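Local coordinates for intracellular protein transport protein USO1 (Saccharomyces cerevisiae S288c, PDB 6LSU), which tethers membranes as a cytoplasmic transport factor and is required for protein transport from the ER to the Golgi complex, at residues G249-N254 against N300-V305; D255-I260 against N308-I313. One frame throughout, in Å; residues are numbered along the deposited sequence.

Contact 1 of 2, residues G249-N254 against N300-V305; sequences GSLVVN and NDQRIV
Gln302 reaches from the first turn of helix 301-317 to Asn254 and the chain around Ser250, joining the armadillo repeat ARM 5 to ARM 4 in the globular head of Uso1. The two helices start side by side here, with the CA atoms of Ser250 and Gln302 6.1 Å apart. From CB, which points toward the opposite segment, the Gln302 chain leaves with CG anti to the backbone N (chi1 -173°), and CG packs 3.7 Å from Ser250 CA and also near Ser250 C. A bend at chi2 then turns CD, which lies near Ser250 C and Asn254 OD1. At the tip of Gln302 the amide divides its work: OE1 lies 3.7 Å from Leu251 CD2, whereas NE2 donates to Asn254 OD1 at 2.9 Å with an N-H...O angle of 164°. The acceptor lies in the plane of the Gln302 amide, but the donor stands above the Asn254 carbonyl plane, and the two amides are turned 64° against each other. NE2 also hydrogen-bonds Asn306 OD1 one turn further along, so two acceptors on the one nitrogen probably set the amide's rotation, and Pro118 touches the same side chain. An alanine in place of Gln302 would probably leave Asn254 OD1 without this donor and open a gap beside Ser250. At the start of helix 301-317, Arg303 N donates to the side chain of the N-cap residue Asn300, at OD1, 2.8 Å away. Nearly one turn after Gln302, Val305 brings CG1 to 3.6 Å from Asn254 OD1, the same oxygen that receives NE2.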
ATOM      1  N   GLY A 249       1.192  21.127  -7.400  1.00 68.78           N
ATOM      2  CA  GLY A 249      -0.233  21.466  -7.189  1.00 67.50           C
ATOM      3  C   GLY A 249      -0.656  21.074  -5.775  1.00 68.41           C
ATOM      4  O   GLY A 249       0.093  20.347  -5.068  1.00 85.95           O
ATOM      5  N   SER A 250      -1.765  21.558  -5.278  1.00 62.59           N
ATOM      6  CA  SER A 250      -2.207  21.068  -3.964  1.00 63.28           C
ATOM      7  C   SER A 250      -3.413  20.149  -4.201  1.00 62.13           C
ATOM      8  O   SER A 250      -3.183  19.072  -4.897  1.00 59.80           O
ATOM      9  CB  SER A 250      -2.356  22.206  -2.986  1.00 63.14           C
ATOM     10  OG  SER A 250      -3.527  22.955  -3.250  1.00 84.18           O
ATOM     11  N   LEU A 251      -4.615  20.532  -3.767  1.00 50.14           N
ATOM     12  CA  LEU A 251      -5.748  19.590  -3.728  1.00 54.03           C
ATOM     13  C   LEU A 251      -6.222  19.228  -5.147  1.00 53.43           C
ATOM     14  O   LEU A 251      -6.535  18.016  -5.361  1.00 56.83           O
ATOM     15  CB  LEU A 251      -6.869  20.195  -2.898  1.00 56.23           C
ATOM     16  CG  LEU A 251      -6.834  19.843  -1.432  1.00 56.48           C
ATOM     17  CD1 LEU A 251      -8.140  20.347  -0.798  1.00 61.28           C
ATOM     18  CD2 LEU A 251      -6.683  18.358  -1.226  1.00 56.38           C
ATOM     19  N   VAL A 252      -6.244  20.190  -6.076  1.00 47.77           N
ATOM     20  CA  VAL A 252      -6.793  19.939  -7.439  1.00 53.44           C
ATOM     21  C   VAL A 252      -6.024  18.772  -8.079  1.00 55.23           C
ATOM     22  O   VAL A 252      -6.685  17.885  -8.648  1.00 59.56           O
ATOM     23  CB  VAL A 252      -6.792  21.198  -8.321  1.00 53.03           C
ATOM     24  CG1 VAL A 252      -7.294  20.887  -9.716  1.00 57.77           C
ATOM     25  CG2 VAL A 252      -7.668  22.270  -7.707  1.00 56.11           C
ATOM     26  N   VAL A 253      -4.694  18.741  -7.939  1.00 56.82           N
ATOM     27  CA  VAL A 253      -3.861  17.600  -8.421  1.00 55.01           C
ATOM     28  C   VAL A 253      -4.219  16.317  -7.679  1.00 49.03           C
ATOM     29  O   VAL A 253      -4.300  15.293  -8.332  1.00 49.16           O
ATOM     30  CB  VAL A 253      -2.368  17.919  -8.316  1.00 51.97           C
ATOM     31  CG1 VAL A 253      -1.522  16.711  -8.607  1.00 53.25           C
ATOM     32  CG2 VAL A 253      -2.038  19.050  -9.257  1.00 54.05           C
ATOM     33  N   ASN A 254      -4.437  16.393  -6.371  1.00 49.73           N
ATOM     34  CA  ASN A 254      -4.880  15.234  -5.547  1.00 47.47           C
ATOM     35  C   ASN A 254      -6.215  14.721  -6.115  1.00 44.29           C
ATOM     36  O   ASN A 254      -6.356  13.495  -6.359  1.00 39.17           O
ATOM     37  CB  ASN A 254      -5.047  15.649  -4.090  1.00 50.61           C
ATOM     38  CG  ASN A 254      -4.907  14.499  -3.126  1.00 46.02           C
ATOM     39  OD1 ASN A 254      -4.626  14.713  -1.972  1.00 53.64           O
ATOM     40  ND2 ASN A 254      -5.066  13.292  -3.575  1.00 49.53           N
ATOM     41  N   ASN A 300       6.263  18.230   1.509  1.00 56.95           N
ATOM     42  CA  ASN A 300       5.207  18.464   2.510  1.00 50.33           C
ATOM     43  C   ASN A 300       4.163  17.378   2.315  1.00 46.95           C
ATOM     44  O   ASN A 300       4.311  16.611   1.366  1.00 53.81           O
ATOM     45  CB  ASN A 300       4.612  19.853   2.355  1.00 54.16           C
ATOM     46  CG  ASN A 300       3.822  20.058   1.075  1.00 54.42           C
ATOM     47  OD1 ASN A 300       3.243  19.122   0.483  1.00 57.33           O
ATOM     48  ND2 ASN A 300       3.720  21.313   0.687  1.00 49.24           N
ATOM     49  N   ASP A 301       3.180  17.331   3.194  1.00 47.23           N
ATOM     50  CA  ASP A 301       2.200  16.232   3.308  1.00 52.41           C
ATOM     51  C   ASP A 301       1.397  16.150   2.009  1.00 54.03           C
ATOM     52  O   ASP A 301       1.113  15.083   1.539  1.00 56.16           O
ATOM     53  CB  ASP A 301       1.317  16.470   4.531  1.00 62.76           C
ATOM     54  CG  ASP A 301       1.978  16.070   5.834  1.00 66.53           C
ATOM     55  OD1 ASP A 301       2.629  15.012   5.847  1.00 80.48           O
ATOM     56  OD2 ASP A 301       1.874  16.812   6.800  1.00 74.44           O
ATOM     57  N   GLN A 302       1.088  17.276   1.390  1.00 61.77           N
ATOM     58  CA  GLN A 302       0.280  17.259   0.155  1.00 58.76           C
ATOM     59  C   GLN A 302       1.093  16.621  -0.985  1.00 61.51           C
ATOM     60  O   GLN A 302       0.521  15.744  -1.766  1.00 54.83           O
ATOM     61  CB  GLN A 302      -0.208  18.656  -0.173  1.00 57.81           C
ATOM     62  CG  GLN A 302      -1.184  18.679  -1.331  1.00 57.34           C
ATOM     63  CD  GLN A 302      -2.345  17.747  -1.074  1.00 64.39           C
ATOM     64  OE1 GLN A 302      -3.139  17.986  -0.184  1.00 72.23           O
ATOM     65  NE2 GLN A 302      -2.514  16.703  -1.875  1.00 67.71           N
ATOM     66  N   ARG A 303       2.368  17.026  -1.126  1.00 56.03           N
ATOM     67  CA  ARG A 303       3.177  16.504  -2.271  1.00 49.06           C
ATOM     68  C   ARG A 303       3.486  15.024  -2.056  1.00 46.47           C
ATOM     69  O   ARG A 303       3.459  14.274  -3.041  1.00 48.35           O
ATOM     70  CB  ARG A 303       4.442  17.320  -2.412  1.00 48.86           C
ATOM     71  CG  ARG A 303       4.108  18.789  -2.611  1.00 46.28           C
ATOM     72  CD  ARG A 303       5.298  19.644  -2.463  1.00 50.42           C
ATOM     73  NE  ARG A 303       4.892  20.966  -2.839  1.00 52.42           N
ATOM     74  CZ  ARG A 303       5.703  21.904  -3.232  1.00 51.63           C
ATOM     75  NH1 ARG A 303       6.997  21.677  -3.261  1.00 55.61           N
ATOM     76  NH2 ARG A 303       5.191  23.052  -3.597  1.00 55.28           N
ATOM     77  N   ILE A 304       3.651  14.613  -0.799  1.00 45.92           N
ATOM     78  CA  ILE A 304       3.827  13.178  -0.414  1.00 46.73           C
ATOM     79  C   ILE A 304       2.621  12.363  -0.877  1.00 43.43           C
ATOM     80  O   ILE A 304       2.816  11.295  -1.524  1.00 43.46           O
ATOM     81  CB  ILE A 304       4.056  13.010   1.101  1.00 46.08           C
ATOM     82  CG1 ILE A 304       5.479  13.506   1.438  1.00 45.70           C
ATOM     83  CG2 ILE A 304       3.822  11.555   1.555  1.00 39.82           C
ATOM     84  CD1 ILE A 304       5.773  13.649   2.937  1.00 43.86           C
ATOM     85  N   VAL A 305       1.415  12.850  -0.541  1.00 42.37           N
ATOM     86  CA  VAL A 305       0.138  12.188  -0.922  1.00 42.67           C
ATOM     87  C   VAL A 305       0.001  12.201  -2.444  1.00 43.34           C
ATOM     88  O   VAL A 305      -0.439  11.204  -2.960  1.00 41.24           O
ATOM     89  CB  VAL A 305      -1.069  12.868  -0.261  1.00 48.87           C
ATOM     90  CG1 VAL A 305      -2.405  12.200  -0.676  1.00 50.69           C
ATOM     91  CG2 VAL A 305      -0.955  12.891   1.251  1.00 46.65           C
TER

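Contact 2 of 2, residues D255-I260 against N308-I313; sequences DCLSLI and NTALDI
Leu257 and Thr309 bring helices 251-264 and 301-317 together as near-parallel neighbours: the axes of the short segments run 19° apart in direction and approach to 9.5 Å, and the CA atoms of these two residues are 6.4 Å apart. The helices belong to ARM 4 and ARM 5, so this is packing between successive armadillo repeats. Thr309 meets the facing helix through its methyl. Thr309 CG2 lies anti to the backbone N and packs 3.7 Å from Leu257 CB, close also to Leu257 C, while OG1, beside the backbone N (chi1 -51°), is hydrogen-bonded to Val305 O on its own helix. The side chain thus shows carbon to its neighbour and keeps its polar end on its own backbone. One turn on, Ile313 places CG1 beside its backbone N, and CD1 at the end of the chain reaches several groups of the facing helix. Ile313 CD1 sits 3.7 Å from Leu257 O and 3.8 Å from Ile260 CG2, and Ile260 CB is nearby as well. The side chains of Leu257 and Ile260 each cross that of Ile313 at about a right angle. Leu257 CD2 approaches Ile313 CD1 more loosely, at 4.2 Å, and makes a similar contact of 4.3 Å with Ala310 CB. Helix 280-287 borders the same region, with Leu286 against Leu257, Leu287 against Ala310 and Leu283 against Ile313; Leu237 of helix 233-244 meets Ile260. No hydrogen bond or salt bridge joins the two segments, so their attachment rests on the fit of mostly buried aliphatic groups; it would depend on shape, since the Thr309 hydroxyl already has Val305 O as its partner and needs none across the interface.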
ATOM      1  N   ASP A 255      -7.150  15.640  -6.372  1.00 45.52           N
ATOM      2  CA  ASP A 255      -8.463  15.304  -7.008  1.00 45.90           C
ATOM      3  C   ASP A 255      -8.198  14.667  -8.383  1.00 44.14           C
ATOM      4  O   ASP A 255      -8.613  13.537  -8.590  1.00 43.31           O
ATOM      5  CB  ASP A 255      -9.388  16.511  -7.075  1.00 47.96           C
ATOM      6  CG  ASP A 255      -9.562  17.262  -5.744  1.00 52.83           C
ATOM      7  OD1 ASP A 255      -9.758  18.477  -5.802  1.00 53.56           O
ATOM      8  OD2 ASP A 255      -9.506  16.644  -4.647  1.00 55.33           O
ATOM      9  N   CYS A 256      -7.430  15.323  -9.251  1.00 47.69           N
ATOM     10  CA  CYS A 256      -7.127  14.797 -10.605  1.00 50.67           C
ATOM     11  C   CYS A 256      -6.570  13.390 -10.482  1.00 52.65           C
ATOM     12  O   CYS A 256      -7.203  12.461 -11.112  1.00 55.83           O
ATOM     13  CB  CYS A 256      -6.150  15.690 -11.348  1.00 52.48           C
ATOM     14  SG  CYS A 256      -6.933  17.211 -11.917  1.00 56.95           S
ATOM     15  N   LEU A 257      -5.530  13.201  -9.651  1.00 49.63           N
ATOM     16  CA  LEU A 257      -4.927  11.854  -9.468  1.00 51.38           C
ATOM     17  C   LEU A 257      -5.987  10.888  -8.902  1.00 50.66           C
ATOM     18  O   LEU A 257      -6.079   9.753  -9.361  1.00 54.75           O
ATOM     19  CB  LEU A 257      -3.666  11.951  -8.593  1.00 50.26           C
ATOM     20  CG  LEU A 257      -2.534  12.794  -9.183  1.00 49.62           C
ATOM     21  CD1 LEU A 257      -1.605  13.280  -8.091  1.00 47.44           C
ATOM     22  CD2 LEU A 257      -1.790  12.017 -10.248  1.00 50.22           C
ATOM     23  N   SER A 258      -6.763  11.340  -7.931  1.00 54.53           N
ATOM     24  CA  SER A 258      -7.766  10.520  -7.213  1.00 55.39           C
ATOM     25  C   SER A 258      -8.815  10.047  -8.231  1.00 59.05           C
ATOM     26  O   SER A 258      -9.276   8.880  -8.173  1.00 52.76           O
ATOM     27  CB  SER A 258      -8.387  11.315  -6.129  1.00 55.03           C
ATOM     28  OG  SER A 258      -8.460  10.538  -4.961  1.00 66.91           O
ATOM     29  N   LEU A 259      -9.190  10.944  -9.148  1.00 55.39           N
ATOM     30  CA  LEU A 259     -10.156  10.609 -10.213  1.00 55.71           C
ATOM     31  C   LEU A 259      -9.496   9.627 -11.201  1.00 55.49           C
ATOM     32  O   LEU A 259     -10.111   8.574 -11.508  1.00 48.94           O
ATOM     33  CB  LEU A 259     -10.667  11.894 -10.887  1.00 52.78           C
ATOM     34  CG  LEU A 259     -11.522  11.655 -12.119  1.00 53.26           C
ATOM     35  CD1 LEU A 259     -12.713  10.770 -11.763  1.00 53.78           C
ATOM     36  CD2 LEU A 259     -11.951  12.970 -12.751  1.00 52.26           C
ATOM     37  N   ILE A 260      -8.262   9.879 -11.642  1.00 55.73           N
ATOM     38  CA  ILE A 260      -7.555   8.874 -12.491  1.00 52.05           C
ATOM     39  C   ILE A 260      -7.574   7.528 -11.774  1.00 53.28           C
ATOM     40  O   ILE A 260      -7.735   6.503 -12.460  1.00 62.51           O
ATOM     41  CB  ILE A 260      -6.125   9.306 -12.836  1.00 50.41           C
ATOM     42  CG1 ILE A 260      -6.073  10.612 -13.599  1.00 51.84           C
ATOM     43  CG2 ILE A 260      -5.431   8.200 -13.636  1.00 52.11           C
ATOM     44  CD1 ILE A 260      -4.643  10.959 -14.079  1.00 54.91           C
ATOM     45  N   ASN A 308       2.276   9.617  -3.919  1.00 45.53           N
ATOM     46  CA  ASN A 308       1.977   8.243  -3.512  1.00 44.12           C
ATOM     47  C   ASN A 308       0.761   7.813  -4.341  1.00 46.24           C
ATOM     48  O   ASN A 308       0.649   6.622  -4.750  1.00 47.46           O
ATOM     49  CB  ASN A 308       1.806   8.166  -1.994  1.00 45.38           C
ATOM     50  CG  ASN A 308       3.081   7.879  -1.221  1.00 50.00           C
ATOM     51  OD1 ASN A 308       4.151   7.580  -1.771  1.00 51.31           O
ATOM     52  ND2 ASN A 308       2.988   7.985   0.092  1.00 51.77           N
ATOM     53  N   THR A 309      -0.199   8.726  -4.504  1.00 49.34           N
ATOM     54  CA  THR A 309      -1.371   8.466  -5.365  1.00 52.04           C
ATOM     55  C   THR A 309      -0.885   8.148  -6.795  1.00 53.11           C
ATOM     56  O   THR A 309      -1.364   7.115  -7.390  1.00 49.23           O
ATOM     57  CB  THR A 309      -2.362   9.619  -5.321  1.00 55.72           C
ATOM     58  OG1 THR A 309      -2.662   9.956  -3.959  1.00 49.25           O
ATOM     59  CG2 THR A 309      -3.661   9.238  -6.032  1.00 61.27           C
ATOM     60  N   ALA A 310       0.030   8.954  -7.339  1.00 46.66           N
ATOM     61  CA  ALA A 310       0.668   8.665  -8.644  1.00 49.76           C
ATOM     62  C   ALA A 310       1.281   7.244  -8.697  1.00 46.05           C
ATOM     63  O   ALA A 310       1.014   6.506  -9.648  1.00 51.05           O
ATOM     64  CB  ALA A 310       1.679   9.747  -8.959  1.00 44.43           C
ATOM     65  N   LEU A 311       2.064   6.867  -7.694  1.00 48.87           N
ATOM     66  CA  LEU A 311       2.697   5.539  -7.572  1.00 45.32           C
ATOM     67  C   LEU A 311       1.619   4.472  -7.539  1.00 43.53           C
ATOM     68  O   LEU A 311       1.868   3.398  -8.141  1.00 47.29           O
ATOM     69  CB  LEU A 311       3.618   5.478  -6.360  1.00 44.33           C
ATOM     70  CG  LEU A 311       4.940   6.235  -6.532  1.00 50.22           C
ATOM     71  CD1 LEU A 311       5.726   6.310  -5.209  1.00 48.02           C
ATOM     72  CD2 LEU A 311       5.816   5.597  -7.598  1.00 47.07           C
ATOM     73  N   ASP A 312       0.492   4.754  -6.886  1.00 48.46           N
ATOM     74  CA  ASP A 312      -0.624   3.771  -6.711  1.00 53.73           C
ATOM     75  C   ASP A 312      -1.223   3.517  -8.101  1.00 50.77           C
ATOM     76  O   ASP A 312      -1.517   2.369  -8.422  1.00 50.52           O
ATOM     77  CB  ASP A 312      -1.654   4.204  -5.645  1.00 57.06           C
ATOM     78  CG  ASP A 312      -1.149   4.081  -4.209  1.00 66.73           C
ATOM     79  OD1 ASP A 312      -0.076   3.405  -3.989  1.00 76.02           O
ATOM     80  OD2 ASP A 312      -1.801   4.655  -3.311  1.00 73.85           O
ATOM     81  N   ILE A 313      -1.319   4.540  -8.944  1.00 47.48           N
ATOM     82  CA  ILE A 313      -1.893   4.385 -10.295  1.00 47.17           C
ATOM     83  C   ILE A 313      -0.993   3.418 -11.046  1.00 48.88           C
ATOM     84  O   ILE A 313      -1.549   2.450 -11.622  1.00 50.19           O
ATOM     85  CB  ILE A 313      -2.024   5.731 -10.991  1.00 48.82           C
ATOM     86  CG1 ILE A 313      -3.201   6.541 -10.439  1.00 54.11           C
ATOM     87  CG2 ILE A 313      -2.088   5.521 -12.474  1.00 51.31           C
ATOM     88  CD1 ILE A 313      -3.050   8.058 -10.669  1.00 61.72           C
TER

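Overall arrangement
Contacts 1 and 2 are consecutive levels of one helix pair, their centres 10 Å apart, and both use helix 251-264 and helix 301-317. Along the chain the order is 249-254, 255-260, 300-305, 308-313, so both helices run from contact 1 to contact 2. The levels meet at Asn254 ND2 and Thr309 OG1, 4.1 Å apart in simple packing. Contact 1, at the helix starts, is partly buried and polar; contact 2 is more buried, with five of its six touching residues buried against three of six. Together they couple ARM 4 to ARM 5 along the repeat stack that builds the globular head, which precedes the rod-like coiled-coil tail.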